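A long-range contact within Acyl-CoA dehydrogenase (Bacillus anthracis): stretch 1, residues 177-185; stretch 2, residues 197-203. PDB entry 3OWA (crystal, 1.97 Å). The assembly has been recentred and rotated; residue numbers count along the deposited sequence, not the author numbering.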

# COMPACT_ATOMS: atom_id res chain seq x y z
N HIS A 177 -47.58 6.68 -11.61
CA HIS A 177 -46.28 6.84 -10.94
C HIS A 177 -45.86 5.55 -10.28
O HIS A 177 -46.71 4.84 -9.73
CB HIS A 177 -46.36 7.89 -9.82
CG HIS A 177 -46.61 9.28 -10.30
ND1 HIS A 177 -47.86 9.71 -10.69
CD2 HIS A 177 -45.78 10.34 -10.43
CE1 HIS A 177 -47.78 10.98 -11.07
NE2 HIS A 177 -46.53 11.38 -10.92
N TYR A 178 -44.55 5.27 -10.32
CA TYR A 178 -43.95 4.25 -9.46
C TYR A 178 -43.71 4.85 -8.09
O TYR A 178 -43.29 6.00 -8.00
CB TYR A 178 -42.63 3.73 -10.05
CG TYR A 178 -42.88 2.81 -11.22
CD1 TYR A 178 -43.23 1.49 -11.00
CD2 TYR A 178 -42.75 3.28 -12.55
CE1 TYR A 178 -43.46 0.62 -12.08
CE2 TYR A 178 -42.98 2.42 -13.65
CZ TYR A 178 -43.35 1.09 -13.39
OH TYR A 178 -43.56 0.23 -14.44
N VAL A 179 -44.01 4.07 -7.06
CA VAL A 179 -43.82 4.42 -5.66
C VAL A 179 -42.57 3.68 -5.15
O VAL A 179 -42.55 2.44 -5.06
CB VAL A 179 -45.08 4.07 -4.79
CG1 VAL A 179 -44.86 4.39 -3.33
CG2 VAL A 179 -46.34 4.83 -5.29
N LEU A 180 -41.50 4.43 -4.89
CA LEU A 180 -40.21 3.78 -4.53
C LEU A 180 -39.92 3.84 -3.03
O LEU A 180 -40.12 4.89 -2.38
CB LEU A 180 -39.03 4.43 -5.31
CG LEU A 180 -38.69 3.77 -6.65
CD1 LEU A 180 -39.80 4.01 -7.65
CD2 LEU A 180 -37.34 4.33 -7.19
N ASN A 181 -39.46 2.72 -2.48
CA ASN A 181 -39.08 2.66 -1.08
C ASN A 181 -37.77 1.95 -0.88
O ASN A 181 -37.60 0.81 -1.33
CB ASN A 181 -40.16 1.95 -0.24
CG ASN A 181 -41.36 2.81 -0.02
OD1 ASN A 181 -42.40 2.66 -0.71
ND2 ASN A 181 -41.27 3.70 0.97
N GLY A 182 -36.87 2.60 -0.16
CA GLY A 182 -35.57 2.02 0.20
C GLY A 182 -34.50 3.08 0.38
O GLY A 182 -34.80 4.29 0.45
N GLU A 183 -33.25 2.63 0.46
CA GLU A 183 -32.13 3.53 0.73
C GLU A 183 -30.97 3.11 -0.13
O GLU A 183 -30.68 1.91 -0.25
CB GLU A 183 -31.70 3.42 2.21
CG GLU A 183 -32.75 3.92 3.22
CD GLU A 183 -32.16 4.13 4.63
OE1 GLU A 183 -31.27 3.32 5.01
OE2 GLU A 183 -32.58 5.08 5.34
N LYS A 184 -30.36 4.06 -0.77
CA LYS A 184 -29.21 3.78 -1.61
C LYS A 184 -28.03 4.39 -0.90
O LYS A 184 -28.07 5.57 -0.46
CB LYS A 184 -29.39 4.41 -3.01
CG LYS A 184 -30.79 4.16 -3.63
CD LYS A 184 -31.11 2.67 -3.89
CE LYS A 184 -30.17 2.02 -4.89
NZ LYS A 184 -30.63 0.52 -5.08
N GLN A 185 -26.93 3.64 -0.83
CA GLN A 185 -25.81 4.04 0.01
C GLN A 185 -24.59 4.57 -0.76
O GLN A 185 -24.25 4.03 -1.77
CB GLN A 185 -25.37 2.86 0.83
CG GLN A 185 -24.28 3.23 1.91
CD GLN A 185 -24.10 2.09 2.91
OE1 GLN A 185 -24.89 1.93 3.82
NE2 GLN A 185 -23.10 1.27 2.71
N ILE A 197 -30.02 8.37 -11.10
CA ILE A 197 -30.36 7.14 -11.79
C ILE A 197 -30.46 6.09 -10.70
O ILE A 197 -29.47 5.73 -10.13
CB ILE A 197 -29.26 6.71 -12.78
CG1 ILE A 197 -28.94 7.86 -13.76
CG2 ILE A 197 -29.68 5.36 -13.52
CD1 ILE A 197 -30.12 8.40 -14.60
N VAL A 198 -31.68 5.68 -10.37
CA VAL A 198 -31.90 4.79 -9.22
C VAL A 198 -32.33 3.38 -9.68
O VAL A 198 -33.20 3.24 -10.52
CB VAL A 198 -33.03 5.35 -8.36
CG1 VAL A 198 -33.34 4.41 -7.20
CG2 VAL A 198 -32.70 6.81 -7.87
N TYR A 199 -31.77 2.34 -9.08
CA TYR A 199 -32.19 0.98 -9.43
C TYR A 199 -33.06 0.46 -8.32
O TYR A 199 -32.74 0.66 -7.14
CB TYR A 199 -30.95 0.10 -9.50
CG TYR A 199 -30.11 0.35 -10.72
CD1 TYR A 199 -30.30 -0.42 -11.88
CD2 TYR A 199 -29.10 1.31 -10.71
CE1 TYR A 199 -29.49 -0.23 -13.01
CE2 TYR A 199 -28.30 1.50 -11.84
CZ TYR A 199 -28.48 0.74 -12.97
OH TYR A 199 -27.63 0.96 -14.06
N ALA A 200 -34.17 -0.21 -8.69
CA ALA A 200 -35.14 -0.72 -7.72
C ALA A 200 -35.83 -1.93 -8.34
O ALA A 200 -35.81 -2.07 -9.56
CB ALA A 200 -36.19 0.34 -7.37
N LYS A 201 -36.43 -2.78 -7.52
CA LYS A 201 -37.14 -3.94 -8.06
C LYS A 201 -38.64 -3.70 -8.10
O LYS A 201 -39.27 -3.57 -7.06
CB LYS A 201 -36.81 -5.22 -7.29
CG LYS A 201 -35.36 -5.64 -7.43
CD LYS A 201 -35.07 -6.93 -6.65
CE LYS A 201 -33.61 -7.34 -6.87
NZ LYS A 201 -33.33 -8.66 -6.19
N ILE A 202 -39.20 -3.62 -9.32
CA ILE A 202 -40.65 -3.47 -9.51
C ILE A 202 -41.37 -4.66 -8.90
O ILE A 202 -41.01 -5.78 -9.19
CB ILE A 202 -41.01 -3.26 -10.99
CG1 ILE A 202 -40.45 -1.89 -11.43
CG2 ILE A 202 -42.56 -3.34 -11.19
CD1 ILE A 202 -40.41 -1.64 -12.91
N ASP A 203 -42.35 -4.40 -8.03
CA ASP A 203 -43.02 -5.43 -7.21
C ASP A 203 -42.05 -6.30 -6.42
O ASP A 203 -42.38 -7.41 -6.04
CB ASP A 203 -43.95 -6.32 -8.07
CG ASP A 203 -45.01 -5.50 -8.81
OD1 ASP A 203 -45.41 -5.94 -9.91
OD2 ASP A 203 -45.42 -4.42 -8.31

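The one hydrogen bond between these two strands is made by a lysine side chain that reaches across to a backbone carbonyl: Lys184 NZ donates to Tyr199 O over 3.0 Å. Lys184 is buried, and its amine would be costly to leave without partners in such a setting; the carbonyl of Tyr199 provides one, and NZ is hydrogen-bonded elsewhere in the structure as well. The side chain reaches this position through a bent path, with chi1, chi2 and chi3 all in m and only chi4 extended in t. It nonetheless advances steadily toward the second strand, and its last bond brings the amine to the carbonyl.

No backbone-to-backbone hydrogen bonds link the stretches. Strands 177-185 and 197-202 cross steeply, with an angle of 111° between their N-to-C directions, and their axes come no closer than 8.3 Å. At the nearest backbone pairing, Leu180 CA and Ala200 CA are still 7.5 Å apart, too far for the paired ladder of a sheet. The strands therefore meet through side chains, and the alternation of the extended chain selects which ones: Tyr178, Leu180 and Lys184 on the first strand and Val198, Ala200 and Ile202 on the second all direct their CA-to-CB bonds toward the other stretch.

Near the middle of the contact, Leu180 serves two partners with the same methyl group. Its CD2 lies 4.0 Å from Val198 CG1 and 4.2 Å from Ala200 CB, so the leucine packs against two successive inward-pointing residues of the facing strand. The small side chain of Ala200 accompanies the closest backbone approach in the register, and the longer leucine spans most of the gap. Val198 CG1 is shared in turn, since Lys184 CD approaches it at 4.4 Å; the aliphatic part of the lysine thus borders the apolar cluster while its amine finds its acceptor in Tyr199 O.

Toward the other end, Tyr178 meets Ile202. The methyl approaches the ring obliquely, and the contact is one of van der Waals packing between apolar groups. Ile202 CG1 and CD1 lie 4.0 and 3.9 Å from Tyr178 CE1, so with chi2 in t the end of the isoleucine runs alongside the ring, bridging a separation of 8.4 Å between Tyr178 CA and Ile202 CA.

Tyr199 stands apart from this pattern. Its CA-to-CB bond points away from the first strand, yet its carbonyl oxygen receives the lysine, so it joins the contact chiefly through its backbone. Altogether the pairing buries a modest 287 Å², summed over both sides.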